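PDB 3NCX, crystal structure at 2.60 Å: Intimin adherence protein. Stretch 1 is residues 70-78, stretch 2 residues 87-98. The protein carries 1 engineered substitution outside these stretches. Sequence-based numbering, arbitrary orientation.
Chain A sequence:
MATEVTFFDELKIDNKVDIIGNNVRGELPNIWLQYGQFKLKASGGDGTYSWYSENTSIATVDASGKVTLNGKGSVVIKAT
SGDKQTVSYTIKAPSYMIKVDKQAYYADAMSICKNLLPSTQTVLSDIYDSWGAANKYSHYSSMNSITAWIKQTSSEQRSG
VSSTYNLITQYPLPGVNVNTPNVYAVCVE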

ATOM      1  N   ASN A  70       2.384   6.920   0.668  1.00 25.89           N
ATOM      2  CA  ASN A  70       3.148   7.546  -0.402  1.00 19.70           C
ATOM      3  C   ASN A  70       4.637   7.223  -0.343  1.00 22.30           C
ATOM      4  O   ASN A  70       5.319   7.221  -1.367  1.00 21.65           O
ATOM      5  CB  ASN A  70       2.942   9.063  -0.387  1.00 17.29           C
ATOM      6  CG  ASN A  70       1.491   9.459  -0.592  1.00 23.04           C
ATOM      7  OD1 ASN A  70       0.765   8.834  -1.368  1.00 19.20           O
ATOM      8  ND2 ASN A  70       1.060  10.505   0.106  1.00 25.35           N
ATOM      9  N   GLY A  71       5.139   6.951   0.857  1.00 21.78           N
ATOM     10  CA  GLY A  71       6.557   6.704   1.033  1.00 21.50           C
ATOM     11  C   GLY A  71       6.897   5.859   2.244  1.00 21.53           C
ATOM     12  O   GLY A  71       6.180   5.863   3.243  1.00 19.09           O
ATOM     13  N   LYS A  72       8.007   5.136   2.147  1.00 20.19           N
ATOM     14  CA  LYS A  72       8.481   4.287   3.230  1.00 22.88           C
ATOM     15  C   LYS A  72       8.925   5.137   4.417  1.00 26.01           C
ATOM     16  O   LYS A  72       9.845   5.946   4.300  1.00 27.91           O
ATOM     17  CB  LYS A  72       9.644   3.423   2.740  1.00 24.43           C
ATOM     18  CG  LYS A  72      10.073   2.318   3.695  1.00 19.22           C
ATOM     19  CD  LYS A  72      11.370   1.676   3.218  1.00 18.31           C
ATOM     20  CE  LYS A  72      11.608   0.326   3.872  1.00 18.76           C
ATOM     21  NZ  LYS A  72      11.707   0.424   5.350  1.00 20.55           N
ATOM     22  N   GLY A  73       8.267   4.951   5.557  1.00 27.38           N
ATOM     23  CA  GLY A  73       8.618   5.680   6.763  1.00 24.13           C
ATOM     24  C   GLY A  73       7.492   5.749   7.777  1.00 27.08           C
ATOM     25  O   GLY A  73       6.383   5.280   7.521  1.00 28.34           O
ATOM     26  N   SER A  74       7.783   6.336   8.935  1.00 27.68           N
ATOM     27  CA  SER A  74       6.792   6.484   9.996  1.00 23.48           C
ATOM     28  C   SER A  74       6.247   7.907  10.027  1.00 28.65           C
ATOM     29  O   SER A  74       7.004   8.872   9.916  1.00 31.61           O
ATOM     30  CB  SER A  74       7.404   6.137  11.355  1.00 21.24           C
ATOM     31  OG  SER A  74       8.045   4.875  11.326  1.00 28.42           O
ATOM     32  N   VAL A  75       4.934   8.035  10.187  1.00 24.30           N
ATOM     33  CA  VAL A  75       4.297   9.346  10.207  1.00 24.71           C
ATOM     34  C   VAL A  75       3.114   9.377  11.170  1.00 28.04           C
ATOM     35  O   VAL A  75       2.496   8.348  11.445  1.00 20.17           O
ATOM     36  CB  VAL A  75       3.818   9.757   8.800  1.00 32.56           C
ATOM     37  CG1 VAL A  75       2.692   8.843   8.339  1.00 30.20           C
ATOM     38  CG2 VAL A  75       3.370  11.211   8.788  1.00 28.62           C
ATOM     39  N   VAL A  76       2.805  10.566  11.681  1.00 26.50           N
ATOM     40  CA  VAL A  76       1.685  10.737  12.597  1.00 22.75           C
ATOM     41  C   VAL A  76       0.476  11.343  11.894  1.00 25.46           C
ATOM     42  O   VAL A  76       0.600  12.321  11.153  1.00 28.36           O
ATOM     43  CB  VAL A  76       2.064  11.625  13.798  1.00 28.77           C
ATOM     44  CG1 VAL A  76       0.815  12.074  14.547  1.00 23.46           C
ATOM     45  CG2 VAL A  76       3.017  10.886  14.724  1.00 18.74           C
ATOM     46  N   ILE A  77      -0.691  10.753  12.131  1.00 24.77           N
ATOM     47  CA  ILE A  77      -1.942  11.265  11.592  1.00 23.44           C
ATOM     48  C   ILE A  77      -2.830  11.761  12.725  1.00 26.61           C
ATOM     49  O   ILE A  77      -3.028  11.063  13.717  1.00 22.73           O
ATOM     50  CB  ILE A  77      -2.694  10.186  10.799  1.00 21.72           C
ATOM     51  CG1 ILE A  77      -1.821   9.675   9.652  1.00 23.66           C
ATOM     52  CG2 ILE A  77      -4.022  10.728  10.281  1.00 13.47           C
ATOM     53  CD1 ILE A  77      -2.447   8.551   8.863  1.00 28.57           C
ATOM     54  N   LYS A  78      -3.357  12.972  12.575  1.00 30.59           N
ATOM     55  CA  LYS A  78      -4.186  13.569  13.617  1.00 25.37           C
ATOM     56  C   LYS A  78      -5.634  13.765  13.179  1.00 25.44           C
ATOM     57  O   LYS A  78      -5.906  14.222  12.068  1.00 22.26           O
ATOM     58  CB  LYS A  78      -3.592  14.903  14.079  1.00 26.77           C
ATOM     59  CG  LYS A  78      -2.315  14.768  14.895  1.00 24.57           C
ATOM     60  CD  LYS A  78      -1.836  16.120  15.399  1.00 21.92           C
ATOM     61  CE  LYS A  78      -0.603  15.974  16.273  1.00 27.67           C
ATOM     62  NZ  LYS A  78      -0.032  17.291  16.666  1.00 27.45           N
ATOM     63  N   VAL A  87      -6.556  13.958  18.447  1.00 26.48           N
ATOM     64  CA  VAL A  87      -5.957  12.682  18.811  1.00 24.43           C
ATOM     65  C   VAL A  87      -4.983  12.214  17.732  1.00 23.68           C
ATOM     66  O   VAL A  87      -5.226  12.404  16.540  1.00 28.12           O
ATOM     67  CB  VAL A  87      -7.044  11.613  19.052  1.00 26.82           C
ATOM     68  CG1 VAL A  87      -6.574  10.247  18.591  1.00 28.59           C
ATOM     69  CG2 VAL A  87      -7.447  11.588  20.520  1.00 24.49           C
ATOM     70  N   SER A  88      -3.879  11.607  18.158  1.00 20.21           N
ATOM     71  CA  SER A  88      -2.851  11.147  17.231  1.00 20.89           C
ATOM     72  C   SER A  88      -2.915   9.643  16.976  1.00 23.32           C
ATOM     73  O   SER A  88      -3.168   8.856  17.887  1.00 18.92           O
ATOM     74  CB  SER A  88      -1.458  11.518  17.747  1.00 16.63           C
ATOM     75  OG  SER A  88      -1.278  12.921  17.782  1.00 19.15           O
ATOM     76  N   TYR A  89      -2.683   9.262  15.723  1.00 21.53           N
ATOM     77  CA  TYR A  89      -2.531   7.863  15.338  1.00 22.63           C
ATOM     78  C   TYR A  89      -1.242   7.710  14.535  1.00 20.00           C
ATOM     79  O   TYR A  89      -1.098   8.306  13.470  1.00 21.36           O
ATOM     80  CB  TYR A  89      -3.727   7.390  14.509  1.00 27.80           C
ATOM     81  CG  TYR A  89      -3.505   6.054  13.834  1.00 24.47           C
ATOM     82  CD1 TYR A  89      -2.979   5.983  12.551  1.00 24.24           C
ATOM     83  CD2 TYR A  89      -3.814   4.864  14.480  1.00 26.36           C
ATOM     84  CE1 TYR A  89      -2.768   4.766  11.930  1.00 28.42           C
ATOM     85  CE2 TYR A  89      -3.607   3.641  13.866  1.00 28.14           C
ATOM     86  CZ  TYR A  89      -3.084   3.598  12.591  1.00 31.73           C
ATOM     87  OH  TYR A  89      -2.874   2.385  11.973  1.00 32.49           O
ATOM     88  N   THR A  90      -0.308   6.914  15.044  1.00 26.28           N
ATOM     89  CA  THR A  90       1.013   6.808  14.427  1.00 26.33           C
ATOM     90  C   THR A  90       1.138   5.657  13.429  1.00 26.08           C
ATOM     91  O   THR A  90       0.655   4.551  13.668  1.00 20.28           O
ATOM     92  CB  THR A  90       2.122   6.679  15.487  1.00 19.13           C
ATOM     93  OG1 THR A  90       1.873   5.532  16.305  1.00 35.31           O
ATOM     94  CG2 THR A  90       2.163   7.918  16.362  1.00 25.63           C
ATOM     95  N   ILE A  91       1.797   5.937  12.309  1.00 20.67           N
ATOM     96  CA  ILE A  91       2.059   4.930  11.291  1.00 26.55           C
ATOM     97  C   ILE A  91       3.484   4.413  11.424  1.00 26.67           C
ATOM     98  O   ILE A  91       4.440   5.142  11.169  1.00 26.09           O
ATOM     99  CB  ILE A  91       1.892   5.501   9.870  1.00 29.48           C
ATOM    100  CG1 ILE A  91       0.526   6.169   9.704  1.00 31.57           C
ATOM    101  CG2 ILE A  91       2.070   4.401   8.837  1.00 26.80           C
ATOM    102  CD1 ILE A  91      -0.610   5.192   9.514  1.00 33.84           C
ATOM    103  N   LYS A  92       3.628   3.156  11.828  1.00 26.32           N
ATOM    104  CA  LYS A  92       4.945   2.537  11.903  1.00 29.32           C
ATOM    105  C   LYS A  92       5.463   2.222  10.504  1.00 27.41           C
ATOM    106  O   LYS A  92       4.727   1.702   9.665  1.00 27.65           O
ATOM    107  CB  LYS A  92       4.900   1.267  12.758  1.00 29.63           C
ATOM    108  CG  LYS A  92       4.829   1.536  14.253  1.00 37.74           C
ATOM    109  CD  LYS A  92       6.147   2.103  14.765  1.00 45.45           C
ATOM    110  CE  LYS A  92       6.024   2.593  16.198  1.00 45.89           C
ATOM    111  NZ  LYS A  92       5.114   3.767  16.296  1.00 54.68           N
ATOM    112  N   ALA A  93       6.726   2.552  10.254  1.00 22.70           N
ATOM    113  CA  ALA A  93       7.345   2.268   8.965  1.00 21.08           C
ATOM    114  C   ALA A  93       7.332   0.768   8.695  1.00 24.96           C
ATOM    115  O   ALA A  93       7.497  -0.033   9.615  1.00 21.84           O
ATOM    116  CB  ALA A  93       8.764   2.802   8.924  1.00 23.96           C
ATOM    117  N   PRO A  94       7.134   0.385   7.428  1.00 19.07           N
ATOM    118  CA  PRO A  94       7.036  -1.024   7.042  1.00 23.18           C
ATOM    119  C   PRO A  94       8.396  -1.708   6.991  1.00 21.98           C
ATOM    120  O   PRO A  94       9.421  -1.033   6.913  1.00 18.82           O
ATOM    121  CB  PRO A  94       6.451  -0.946   5.632  1.00 19.75           C
ATOM    122  CG  PRO A  94       6.977   0.335   5.099  1.00 23.14           C
ATOM    123  CD  PRO A  94       6.987   1.284   6.271  1.00 24.67           C
ATOM    124  N   SER A  95       8.399  -3.036   7.043  1.00 19.59           N
ATOM    125  CA  SER A  95       9.619  -3.795   6.816  1.00 18.01           C
ATOM    126  C   SER A  95      10.076  -3.550   5.384  1.00 20.26           C
ATOM    127  O   SER A  95      11.265  -3.387   5.119  1.00 27.37           O
ATOM    128  CB  SER A  95       9.385  -5.288   7.054  1.00 23.49           C
ATOM    129  OG  SER A  95       8.355  -5.786   6.220  1.00 26.31           O
ATOM    130  N   TYR A  96       9.116  -3.520   4.465  1.00 22.70           N
ATOM    131  CA  TYR A  96       9.388  -3.146   3.081  1.00 20.19           C
ATOM    132  C   TYR A  96       8.134  -2.617   2.394  1.00 20.96           C
ATOM    133  O   TYR A  96       7.012  -2.905   2.815  1.00 16.45           O
ATOM    134  CB  TYR A  96       9.975  -4.321   2.290  1.00 15.62           C
ATOM    135  CG  TYR A  96       9.007  -5.452   2.009  1.00 18.70           C
ATOM    136  CD1 TYR A  96       8.049  -5.344   1.008  1.00 25.77           C
ATOM    137  CD2 TYR A  96       9.071  -6.639   2.729  1.00 22.15           C
ATOM    138  CE1 TYR A  96       7.169  -6.382   0.743  1.00 22.11           C
ATOM    139  CE2 TYR A  96       8.198  -7.681   2.469  1.00 23.31           C
ATOM    140  CZ  TYR A  96       7.249  -7.547   1.476  1.00 23.24           C
ATOM    141  OH  TYR A  96       6.379  -8.583   1.218  1.00 17.25           O
ATOM    142  N   MET A  97       8.332  -1.835   1.338  1.00 18.83           N
ATOM    143  CA  MET A  97       7.222  -1.312   0.556  1.00 16.88           C
ATOM    144  C   MET A  97       7.451  -1.572  -0.926  1.00 16.43           C
ATOM    145  O   MET A  97       8.571  -1.447  -1.421  1.00 18.40           O
ATOM    146  CB  MET A  97       7.041   0.185   0.805  1.00 19.72           C
ATOM    147  CG  MET A  97       5.868   0.789   0.057  1.00 14.07           C
ATOM    148  SD  MET A  97       5.879   2.587   0.097  1.00 16.03           S
ATOM    149  CE  MET A  97       7.424   2.931  -0.744  1.00 22.13           C
ATOM    150  N   ILE A  98       6.384  -1.934  -1.630  1.00 19.80           N
ATOM    151  CA  ILE A  98       6.475  -2.257  -3.049  1.00 18.53           C
ATOM    152  C   ILE A  98       6.128  -1.060  -3.932  1.00 18.72           C
ATOM    153  O   ILE A  98       5.097  -0.410  -3.744  1.00 22.50           O
ATOM    154  CB  ILE A  98       5.578  -3.464  -3.407  1.00 15.55           C
ATOM    155  CG1 ILE A  98       6.435  -4.706  -3.651  1.00 21.66           C
ATOM    156  CG2 ILE A  98       4.721  -3.170  -4.623  1.00 23.38           C
ATOM    157  CD1 ILE A  98       7.249  -5.129  -2.454  1.00 24.08           C
TER
HETATM  158  O   HOH W   1      13.225  -1.795   6.564  1.00 23.30           O

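Antiparallel pairing supplies a ladder of backbone hydrogen bonds and leaves the side chains to sort themselves by face, and this pair of strands from intimin illustrates the rule. I77 and Y89 form one hydrogen-bonded pair, with I77 N to Y89 O at 2.8 Å and Y89 N to I77 O at 2.7 Å, both nearly straight. V75 and I91 form the next: I91 N reaches V75 O at 2.7 Å, while the return bond from V75 N to I91 O is longer, 3.1 Å, and more bent.

Beyond the strand, side chains take over the polar work. S74, with chi1 in the m well, places its OG 2.9 Å from A93 N, accepting the amide proton. K72 extends so that NZ donates to P94 O at 3.1 Å, and a water links NZ to S95 O.

Alternation divides the packing. V75, I77, Y89 and I91 share one face, where V75 CG1 lies 3.7 Å from I91 CG1 and I77 CD1 3.9 Å from I91 CD1; the three aliphatic residues are buried. The other face carries V76, K78, S88 and T90, more open and more polar, although V76 CG2 meets T90 CG2 at 3.5 Å. G73 adopts backbone angles that by themselves call for glycine, and its C lies 3.4 Å from A93 CB.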